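Local coordinates for protein intron-associated endonuclease 1 (Enterobacteria phage T4, PDB 1MK0) that cuts DNA as an intron-associated homing endonuclease of the GIY-YIG family, represented here by its catalytic domain, at residues G4-K9 with K26-H31; K15-S20 with G88-D93; K9-N14 with V55-I60. The protein carries 1 engineered substitution. All coordinates share one frame; numbering follows the deposited sequence.

Contact 1. Residues G4-K9 with K26-H31. With CIT (citric acid), chain B.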
loop_
_atom_site.group_PDB
_atom_site.type_symbol
_atom_site.label_atom_id
_atom_site.label_comp_id
_atom_site.label_asym_id
_atom_site.label_seq_id
_atom_site.Cartn_x
_atom_site.Cartn_y
_atom_site.Cartn_z
ATOM N N GLY A 4 2.537 4.144 10.420
ATOM C CA GLY A 4 2.948 5.150 9.465
ATOM C C GLY A 4 2.512 4.850 8.050
ATOM O O GLY A 4 1.548 4.115 7.819
ATOM N N ILE A 5 3.242 5.427 7.104
ATOM C CA ILE A 5 2.960 5.259 5.687
ATOM C C ILE A 5 3.971 4.288 5.098
ATOM O O ILE A 5 5.155 4.324 5.438
ATOM C CB ILE A 5 3.077 6.607 4.943
ATOM C CG1 ILE A 5 2.273 7.685 5.678
ATOM C CG2 ILE A 5 2.599 6.451 3.504
ATOM C CD1 ILE A 5 0.800 7.366 5.833
ATOM N N TYR A 6 3.505 3.422 4.207
ATOM C CA TYR A 6 4.381 2.437 3.592
ATOM C C TYR A 6 4.122 2.317 2.099
ATOM O O TYR A 6 3.154 2.863 1.575
ATOM C CB TYR A 6 4.150 1.073 4.247
ATOM C CG TYR A 6 2.748 0.547 4.030
ATOM C CD1 TYR A 6 2.396 -0.091 2.837
ATOM C CD2 TYR A 6 1.756 0.743 4.987
ATOM C CE1 TYR A 6 1.095 -0.514 2.604
ATOM C CE2 TYR A 6 0.450 0.326 4.764
ATOM C CZ TYR A 6 0.127 -0.300 3.571
ATOM O OH TYR A 6 -1.164 -0.690 3.342
ATOM N N GLN A 7 5.005 1.597 1.418
ATOM C CA GLN A 7 4.837 1.346 -0.002
ATOM C C GLN A 7 5.047 -0.145 -0.235
ATOM O O GLN A 7 5.825 -0.793 0.471
ATOM C CB GLN A 7 5.849 2.141 -0.842
ATOM C CG GLN A 7 7.307 1.736 -0.637
ATOM C CD GLN A 7 8.263 2.431 -1.596
ATOM O OE1 GLN A 7 9.482 2.287 -1.487
ATOM N NE2 GLN A 7 7.716 3.182 -2.542
ATOM N N ILE A 8 4.309 -0.691 -1.197
ATOM C CA ILE A 8 4.440 -2.090 -1.588
ATOM C C ILE A 8 4.854 -1.946 -3.043
ATOM O O ILE A 8 4.073 -1.478 -3.869
ATOM C CB ILE A 8 3.102 -2.854 -1.488
ATOM C CG1 ILE A 8 2.650 -2.908 -0.025
ATOM C CG2 ILE A 8 3.269 -4.272 -2.046
ATOM C CD1 ILE A 8 1.335 -3.632 0.197
ATOM N N LYS A 9 6.091 -2.321 -3.350
ATOM C CA LYS A 9 6.613 -2.164 -4.703
ATOM C C LYS A 9 6.819 -3.457 -5.482
ATOM O O LYS A 9 7.404 -4.419 -4.984
ATOM C CB LYS A 9 7.933 -1.383 -4.643
ATOM C CG LYS A 9 8.589 -1.140 -5.995
ATOM C CD LYS A 9 9.747 -0.148 -5.890
ATOM C CE LYS A 9 10.847 -0.647 -4.967
ATOM N NZ LYS A 9 12.010 0.287 -4.919
ATOM N N LYS A 26 1.959 -6.463 10.294
ATOM C CA LYS A 26 0.654 -7.105 10.237
ATOM C C LYS A 26 -0.174 -6.631 9.055
ATOM O O LYS A 26 -0.896 -7.419 8.445
ATOM C CB LYS A 26 -0.092 -6.886 11.550
ATOM C CG LYS A 26 0.546 -7.655 12.692
ATOM C CD LYS A 26 -0.134 -7.412 14.015
ATOM C CE LYS A 26 0.524 -8.263 15.088
ATOM N NZ LYS A 26 -0.042 -8.014 16.433
ATOM N N ARG A 27 -0.064 -5.351 8.714
ATOM C CA ARG A 27 -0.828 -4.839 7.583
ATOM C C ARG A 27 -0.360 -5.509 6.297
ATOM O O ARG A 27 -1.172 -5.875 5.446
ATOM C CB ARG A 27 -0.666 -3.321 7.443
ATOM C CG ARG A 27 -1.538 -2.728 6.337
ATOM C CD ARG A 27 -3.008 -2.821 6.713
ATOM N NE ARG A 27 -3.925 -2.495 5.620
ATOM C CZ ARG A 27 -4.339 -3.358 4.698
ATOM N NH1 ARG A 27 -3.917 -4.618 4.714
ATOM N NH2 ARG A 27 -5.219 -2.972 3.783
ATOM N N TRP A 28 0.955 -5.665 6.159
ATOM C CA TRP A 28 1.522 -6.285 4.971
ATOM C C TRP A 28 1.098 -7.743 4.868
ATOM O O TRP A 28 0.813 -8.235 3.779
ATOM C CB TRP A 28 3.051 -6.177 4.983
ATOM C CG TRP A 28 3.555 -4.761 4.947
ATOM C CD1 TRP A 28 2.898 -3.668 4.456
ATOM C CD2 TRP A 28 4.835 -4.292 5.390
ATOM N NE1 TRP A 28 3.688 -2.548 4.569
ATOM C CE2 TRP A 28 4.882 -2.901 5.139
ATOM C CE3 TRP A 28 5.948 -4.911 5.974
ATOM C CZ2 TRP A 28 5.999 -2.119 5.453
ATOM C CZ3 TRP A 28 7.060 -4.133 6.286
ATOM C CH2 TRP A 28 7.075 -2.751 6.024
ATOM N N LYS A 29 1.065 -8.434 6.003
ATOM C CA LYS A 29 0.656 -9.828 6.014
ATOM C C LYS A 29 -0.786 -9.914 5.551
ATOM O O LYS A 29 -1.152 -10.810 4.789
ATOM C CB LYS A 29 0.778 -10.421 7.422
ATOM C CG LYS A 29 2.207 -10.649 7.878
ATOM C CD LYS A 29 2.245 -11.417 9.188
ATOM C CE LYS A 29 3.672 -11.744 9.600
ATOM N NZ LYS A 29 3.712 -12.598 10.823
ATOM N N ARG A 30 -1.603 -8.967 6.001
ATOM C CA ARG A 30 -3.014 -8.953 5.627
ATOM C C ARG A 30 -3.204 -8.725 4.132
ATOM O O ARG A 30 -4.093 -9.312 3.519
ATOM C CB ARG A 30 -3.772 -7.882 6.415
ATOM C CG ARG A 30 -5.239 -7.762 6.019
ATOM C CD ARG A 30 -6.091 -7.306 7.189
ATOM N NE ARG A 30 -5.742 -5.972 7.661
ATOM C CZ ARG A 30 -6.319 -4.850 7.240
ATOM N NH1 ARG A 30 -7.281 -4.895 6.328
ATOM N NH2 ARG A 30 -5.943 -3.682 7.746
ATOM N N HIS A 31 -2.368 -7.872 3.548
ATOM C CA HIS A 31 -2.455 -7.597 2.118
ATOM C C HIS A 31 -2.286 -8.864 1.298
ATOM O O HIS A 31 -3.051 -9.121 0.375
ATOM C CB HIS A 31 -1.372 -6.610 1.689
ATOM C CG HIS A 31 -1.752 -5.177 1.870
ATOM N ND1 HIS A 31 -2.812 -4.602 1.204
ATOM C CD2 HIS A 31 -1.198 -4.195 2.620
ATOM C CE1 HIS A 31 -2.893 -3.323 1.533
ATOM N NE2 HIS A 31 -1.925 -3.053 2.389
HETATM C C1 CIT B . -6.898 -0.035 3.756
HETATM O O1 CIT B . -6.137 -0.182 4.790
HETATM O O2 CIT B . -7.899 -0.823 3.603
HETATM C C2 CIT B . -6.514 1.104 2.769
HETATM C C3 CIT B . -5.079 1.695 2.775
HETATM O O7 CIT B . -4.899 2.520 3.994
HETATM C C4 CIT B . -4.795 2.544 1.565
HETATM C C5 CIT B . -5.750 3.632 1.268
HETATM O O3 CIT B . -5.787 4.721 1.800
HETATM O O4 CIT B . -6.605 3.431 0.402
HETATM C C6 CIT B . -3.931 0.665 2.953
HETATM O O5 CIT B . -3.996 -0.306 2.127
HETATM O O6 CIT B . -3.152 0.952 3.889
#
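Strand 4-10, the central strand of a three-stranded antiparallel sheet, begins with Gly4, Ile5 and Tyr6, the GIY half of the GIY-YIG motif; helix 24-37 packs against the face bearing Tyr6 and Ile8. Ile5 meets helix 68-81 instead. Tyr6 dominates the contact. Its CG is wedged between N and C (chi1 63°), and the ring reaches toward the helix. Trp28 brings its indole edge up to one face of this ring in a T-shaped pair, planes 82° apart, with Trp28 NE1 3.3 Å from Tyr6 CD1. The phenol oxygen meets two partners. Tyr6 OH and His31 NE2, 2.7 Å apart, are hydrogen-bonded at the edge of the imidazole, and Tyr6 OH lies 2.6 Å from O6 of a citrate, probably from the crystallisation liquor, in a bond of weak geometry; the one hydroxyl proton cannot serve both. Farther along, Ile8 lays CD1 over one face of His31, a CH-pi contact 3.9 Å from the ring centroid. Arg27 NH1 lies over the opposite face, so the imidazole is held between a methyl and a guanidinium, while its ND1 is hydrogen-bonded to His40. A bend in the Arg27 chain (chi2 68°) brings the guanidinium edge to the citrate: NH2 donates to O1 at 3.1 Å, and NE adds a weak bond. Tyr17 OH and Ser20 N also bind the citrate. The guanidinium lying over His31 would probably disfavour a second proton on the imidazole, an effect the citrate carboxylate at its edge may offset. Together, the arginine and the phenol make a pocket suited to an anion, consistent with a site that handles the phosphates of DNA.

Contact 2. Residues K15-S20 with G88-D93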
loop_
_atom_site.group_PDB
_atom_site.type_symbol
_atom_site.label_atom_id
_atom_site.label_comp_id
_atom_site.label_asym_id
_atom_site.label_seq_id
_atom_site.Cartn_x
_atom_site.Cartn_y
_atom_site.Cartn_z
ATOM N N LYS A 15 6.335 -0.411 -9.916
ATOM C CA LYS A 15 5.074 0.258 -9.602
ATOM C C LYS A 15 4.815 0.048 -8.112
ATOM O O LYS A 15 5.176 -0.990 -7.560
ATOM C CB LYS A 15 3.923 -0.334 -10.419
ATOM C CG LYS A 15 3.969 0.010 -11.898
ATOM C CD LYS A 15 2.801 -0.623 -12.637
ATOM C CE LYS A 15 2.841 -0.298 -14.123
ATOM N NZ LYS A 15 2.733 1.164 -14.378
ATOM N N VAL A 16 4.194 1.022 -7.458
ATOM C CA VAL A 16 3.940 0.890 -6.028
ATOM C C VAL A 16 2.506 1.128 -5.578
ATOM O O VAL A 16 1.692 1.724 -6.283
ATOM C CB VAL A 16 4.825 1.854 -5.195
ATOM C CG1 VAL A 16 6.285 1.714 -5.593
ATOM C CG2 VAL A 16 4.343 3.287 -5.375
ATOM N N TYR A 17 2.228 0.645 -4.375
ATOM C CA TYR A 17 0.945 0.803 -3.713
ATOM C C TYR A 17 1.321 1.528 -2.424
ATOM O O TYR A 17 2.189 1.062 -1.685
ATOM C CB TYR A 17 0.348 -0.561 -3.365
ATOM C CG TYR A 17 -0.940 -0.490 -2.572
ATOM C CD1 TYR A 17 -2.170 -0.384 -3.216
ATOM C CD2 TYR A 17 -0.927 -0.532 -1.175
ATOM C CE1 TYR A 17 -3.362 -0.325 -2.492
ATOM C CE2 TYR A 17 -2.119 -0.470 -0.438
ATOM C CZ TYR A 17 -3.330 -0.370 -1.107
ATOM O OH TYR A 17 -4.516 -0.330 -0.404
ATOM N N VAL A 18 0.696 2.670 -2.168
ATOM C CA VAL A 18 0.969 3.434 -0.956
ATOM C C VAL A 18 -0.169 3.224 0.035
ATOM O O VAL A 18 -1.336 3.291 -0.329
ATOM C CB VAL A 18 1.092 4.945 -1.260
ATOM C CG1 VAL A 18 1.191 5.732 0.047
ATOM C CG2 VAL A 18 2.320 5.205 -2.128
ATOM N N GLY A 19 0.172 2.961 1.291
ATOM C CA GLY A 19 -0.863 2.755 2.289
ATOM C C GLY A 19 -0.440 3.231 3.664
ATOM O O GLY A 19 0.656 3.750 3.835
ATOM N N SER A 20 -1.323 3.061 4.645
ATOM C CA SER A 20 -1.029 3.466 6.016
ATOM C C SER A 20 -1.350 2.299 6.940
ATOM O O SER A 20 -2.228 1.491 6.645
ATOM C CB SER A 20 -1.862 4.690 6.401
ATOM O OG SER A 20 -3.252 4.422 6.304
ATOM N N GLY A 88 0.561 3.450 -10.495
ATOM C CA GLY A 88 0.698 2.544 -9.372
ATOM C C GLY A 88 -0.529 1.693 -9.135
ATOM O O GLY A 88 -1.377 1.546 -10.018
ATOM N N TYR A 89 -0.642 1.152 -7.926
ATOM C CA TYR A 89 -1.759 0.282 -7.595
ATOM C C TYR A 89 -2.881 0.906 -6.772
ATOM O O TYR A 89 -3.864 0.236 -6.478
ATOM C CB TYR A 89 -1.235 -0.970 -6.888
ATOM C CG TYR A 89 -0.261 -1.756 -7.733
ATOM C CD1 TYR A 89 1.093 -1.803 -7.408
ATOM C CD2 TYR A 89 -0.688 -2.425 -8.880
ATOM C CE1 TYR A 89 1.997 -2.495 -8.204
ATOM C CE2 TYR A 89 0.211 -3.121 -9.683
ATOM C CZ TYR A 89 1.550 -3.149 -9.339
ATOM O OH TYR A 89 2.447 -3.829 -10.130
ATOM N N ASN A 90 -2.745 2.173 -6.393
ATOM C CA ASN A 90 -3.804 2.820 -5.623
ATOM C C ASN A 90 -4.956 3.172 -6.552
ATOM O O ASN A 90 -4.735 3.667 -7.657
ATOM C CB ASN A 90 -3.287 4.087 -4.942
ATOM C CG ASN A 90 -2.340 3.782 -3.807
ATOM O OD1 ASN A 90 -1.128 3.686 -4.001
ATOM N ND2 ASN A 90 -2.891 3.609 -2.612
ATOM N N ILE A 91 -6.184 2.917 -6.108
ATOM C CA ILE A 91 -7.355 3.200 -6.935
ATOM C C ILE A 91 -8.054 4.507 -6.587
ATOM O O ILE A 91 -9.016 4.890 -7.248
ATOM C CB ILE A 91 -8.414 2.066 -6.857
ATOM C CG1 ILE A 91 -8.935 1.932 -5.426
ATOM C CG2 ILE A 91 -7.814 0.754 -7.344
ATOM C CD1 ILE A 91 -10.159 1.037 -5.306
ATOM N N ALA A 92 -7.579 5.186 -5.551
ATOM C CA ALA A 92 -8.172 6.450 -5.135
ATOM C C ALA A 92 -7.294 7.088 -4.073
ATOM O O ALA A 92 -6.275 6.522 -3.687
ATOM C CB ALA A 92 -9.572 6.215 -4.585
ATOM N N ASP A 93 -7.676 8.274 -3.613
ATOM C CA ASP A 93 -6.899 8.924 -2.572
ATOM C C ASP A 93 -7.039 8.123 -1.288
ATOM O O ASP A 93 -7.890 7.238 -1.184
ATOM C CB ASP A 93 -7.352 10.368 -2.358
ATOM C CG ASP A 93 -6.871 11.291 -3.458
ATOM O OD1 ASP A 93 -5.777 11.035 -4.008
ATOM O OD2 ASP A 93 -7.573 12.275 -3.761
#
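Tyr89 and Asn90 bring the loop that follows helix 68-81 onto the outer edge of strand 16-21. Asn90 makes the more specific grip. Its CG points away from C (chi1 -71°), which turns the amide onto the backbone of Val18. There Asn90 OD1 accepts from Val18 N at 2.8 Å, the N-H nearly straight at 178° and aimed at an in-plane lone pair. In return Asn90 ND2 donates to Val18 O, also at 2.8 Å and on a lone pair, with the acceptor close to the amide plane. One side chain thus satisfies both backbone polar groups of a residue on the edge of the sheet, much as a neighbouring strand would. Val18 so held is the middle residue of Tyr17, Val18 and Gly19, the YIG half of the GIY-YIG motif, with valine in the isoleucine place; the other side of their strand pairs with strand 4-10. The Asn90 amide also lies almost parallel to the Tyr17 ring, with ND2 4.0 Å from Tyr17 CE1 over one face near the rim. The Tyr17 phenol reaches on to the bound citrate. Next to this grip, Tyr89 N donates to Val16 O at 2.9 Å, approaching from above the carbonyl plane. Tyr89 CB packs 3.8 Å from Tyr17 CD1, while the carbonyl Tyr89 O sits at the edge of the same ring. The Tyr89 ring runs back along the strand toward its start and crosses Lys15 at about a right angle, with Tyr89 CE1 3.6 Å from Lys15 CB. Its hydroxyl is hydrogen-bonded to Asn10 ND2 on the neighbouring strand 4-10. Lys15 is extended as far as its last torsion (chi4 -62°), where the chain bends and NZ meets Asn87 OD1.

Contact 3. Residues K9-N14 with V55-I60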
loop_
_atom_site.group_PDB
_atom_site.type_symbol
_atom_site.label_atom_id
_atom_site.label_comp_id
_atom_site.label_asym_id
_atom_site.label_seq_id
_atom_site.Cartn_x
_atom_site.Cartn_y
_atom_site.Cartn_z
ATOM N N LYS A 9 6.091 -2.321 -3.350
ATOM C CA LYS A 9 6.613 -2.164 -4.703
ATOM C C LYS A 9 6.819 -3.457 -5.482
ATOM O O LYS A 9 7.404 -4.419 -4.984
ATOM C CB LYS A 9 7.933 -1.383 -4.643
ATOM C CG LYS A 9 8.589 -1.140 -5.995
ATOM C CD LYS A 9 9.747 -0.148 -5.890
ATOM C CE LYS A 9 10.847 -0.647 -4.967
ATOM N NZ LYS A 9 12.010 0.287 -4.919
ATOM N N ASN A 10 6.325 -3.466 -6.714
ATOM C CA ASN A 10 6.470 -4.620 -7.589
ATOM C C ASN A 10 7.919 -4.585 -8.081
ATOM O O ASN A 10 8.334 -3.617 -8.716
ATOM C CB ASN A 10 5.503 -4.493 -8.765
ATOM C CG ASN A 10 5.501 -5.717 -9.656
ATOM O OD1 ASN A 10 6.553 -6.262 -9.981
ATOM N ND2 ASN A 10 4.316 -6.148 -10.064
ATOM N N THR A 11 8.685 -5.628 -7.781
ATOM C CA THR A 11 10.091 -5.668 -8.183
ATOM C C THR A 11 10.309 -5.885 -9.678
ATOM O O THR A 11 11.439 -5.782 -10.164
ATOM C CB THR A 11 10.866 -6.756 -7.406
ATOM O OG1 THR A 11 10.318 -8.047 -7.699
ATOM C CG2 THR A 11 10.775 -6.502 -5.910
ATOM N N LEU A 12 9.235 -6.170 -10.406
ATOM C CA LEU A 12 9.334 -6.401 -11.843
ATOM C C LEU A 12 9.181 -5.125 -12.668
ATOM O O LEU A 12 9.756 -5.012 -13.753
ATOM C CB LEU A 12 8.275 -7.416 -12.290
ATOM C CG LEU A 12 8.262 -8.785 -11.604
ATOM C CD1 LEU A 12 7.170 -9.648 -12.220
ATOM C CD2 LEU A 12 9.620 -9.460 -11.754
ATOM N N ASN A 13 8.416 -4.162 -12.158
ATOM C CA ASN A 13 8.181 -2.916 -12.886
ATOM C C ASN A 13 8.286 -1.642 -12.045
ATOM O O ASN A 13 8.054 -0.546 -12.545
ATOM C CB ASN A 13 6.804 -2.960 -13.542
ATOM C CG ASN A 13 5.709 -3.291 -12.554
ATOM O OD1 ASN A 13 5.727 -2.819 -11.418
ATOM N ND2 ASN A 13 4.748 -4.099 -12.981
ATOM N N ASN A 14 8.621 -1.794 -10.770
ATOM C CA ASN A 14 8.770 -0.662 -9.860
ATOM C C ASN A 14 7.495 0.117 -9.534
ATOM O O ASN A 14 7.567 1.198 -8.943
ATOM C CB ASN A 14 9.831 0.304 -10.393
ATOM C CG ASN A 14 11.201 -0.329 -10.466
ATOM O OD1 ASN A 14 11.704 -0.855 -9.474
ATOM N ND2 ASN A 14 11.814 -0.284 -11.642
ATOM N N VAL A 55 5.728 -10.865 -5.859
ATOM C CA VAL A 55 7.005 -10.395 -6.381
ATOM C C VAL A 55 7.210 -8.982 -5.838
ATOM O O VAL A 55 7.927 -8.177 -6.426
ATOM C CB VAL A 55 7.000 -10.341 -7.930
ATOM C CG1 VAL A 55 6.953 -11.751 -8.494
ATOM C CG2 VAL A 55 5.804 -9.536 -8.428
ATOM N N PHE A 56 6.577 -8.696 -4.703
ATOM C CA PHE A 56 6.654 -7.370 -4.101
ATOM C C PHE A 56 7.625 -7.212 -2.941
ATOM O O PHE A 56 8.010 -8.184 -2.289
ATOM C CB PHE A 56 5.263 -6.932 -3.629
ATOM C CG PHE A 56 4.219 -6.972 -4.705
ATOM C CD1 PHE A 56 3.579 -8.164 -5.026
ATOM C CD2 PHE A 56 3.903 -5.827 -5.427
ATOM C CE1 PHE A 56 2.640 -8.217 -6.056
ATOM C CE2 PHE A 56 2.965 -5.871 -6.458
ATOM C CZ PHE A 56 2.334 -7.068 -6.772
ATOM N N GLU A 57 8.002 -5.958 -2.702
ATOM C CA GLU A 57 8.891 -5.569 -1.616
ATOM C C GLU A 57 8.178 -4.487 -0.815
ATOM O O GLU A 57 7.747 -3.479 -1.376
ATOM C CB GLU A 57 10.199 -4.992 -2.152
ATOM C CG GLU A 57 11.275 -6.008 -2.458
ATOM C CD GLU A 57 12.600 -5.348 -2.794
ATOM O OE1 GLU A 57 13.089 -4.542 -1.971
ATOM O OE2 GLU A 57 13.154 -5.632 -3.876
ATOM N N CYS A 58 8.054 -4.701 0.489
ATOM C CA CYS A 58 7.397 -3.736 1.360
ATOM C C CYS A 58 8.434 -2.914 2.114
ATOM O O CYS A 58 9.392 -3.462 2.657
ATOM C CB CYS A 58 6.500 -4.457 2.370
ATOM S SG CYS A 58 5.163 -5.439 1.649
ATOM N N SER A 59 8.248 -1.599 2.140
ATOM C CA SER A 59 9.168 -0.726 2.859
ATOM C C SER A 59 8.406 0.426 3.501
ATOM O O SER A 59 7.317 0.788 3.061
ATOM C CB SER A 59 10.254 -0.185 1.921
ATOM O OG SER A 59 9.707 0.537 0.838
ATOM N N ILE A 60 8.980 0.986 4.557
ATOM C CA ILE A 60 8.359 2.096 5.265
ATOM C C ILE A 60 8.738 3.409 4.600
ATOM O O ILE A 60 9.903 3.631 4.271
ATOM C CB ILE A 60 8.832 2.146 6.734
ATOM C CG1 ILE A 60 8.376 0.884 7.468
ATOM C CG2 ILE A 60 8.300 3.398 7.415
ATOM C CD1 ILE A 60 8.959 0.739 8.859
#
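Lys9 and Glu57 form an antiparallel hydrogen-bonded pair between strands 4-10 and 56-63: Lys9 N donates to Glu57 O at 2.8 Å in an almost straight bond, and Glu57 N returns one to Lys9 O. Just beyond, Val55 O accepts twice from Thr11, from N at 3.0 Å and from OG1 at 2.7 Å. The hydroxyl gets there because OG1 is tucked in between N and C of its own backbone (chi1 62°). That torsion also turns Thr11 CG2 toward Glu57, whose OE2 lies 3.2 Å away. Between these bonds sits the non-hydrogen-bonded pair Asn10 and Phe56, where Phe56 CE2 touches Asn10 CB at 3.7 Å, the ring crossing the asparagine obliquely. Val55 CG2 fills the angle between Asn10 OD1 and Leu12 CD1. Further out, Asn10 OD1 accepts from Leu12 N at 2.7 Å, an Asx turn that bends the chain out of the strand, while the amide nitrogen is also engaged. Phe56 continues onto Leu45 and Ser48 of helix 43-52. With both ends of its amide engaged, Asn10 is fixed in rotation, and Val55 O, accepting two hydrogen bonds from Thr11, ends the pairing of the two strands.

From the N terminus, the first partners come in the order 4-9, 9-14, 15-20 and the second in the order 26-31, 55-60, 88-93, so every pair of contacts crosses. Contact 1 closes the shortest loop, over the hairpin of strands 4-10 and 16-21, and brings helix 24-37 back onto the sheet. Contact 3 shares Lys9 with it and closes a longer loop through helices 24-37 and 43-52, adding strand 56-63 beside the central strand. Contact 2 closes the longest, fastening the C-terminal loop to the opposite edge. Backbone pairing of Ile8 with Tyr17 joins contacts 1 and 2, Gln7 with Ser59 joins 1 and 3, and Asn10 with Lys15 joins 2 and 3.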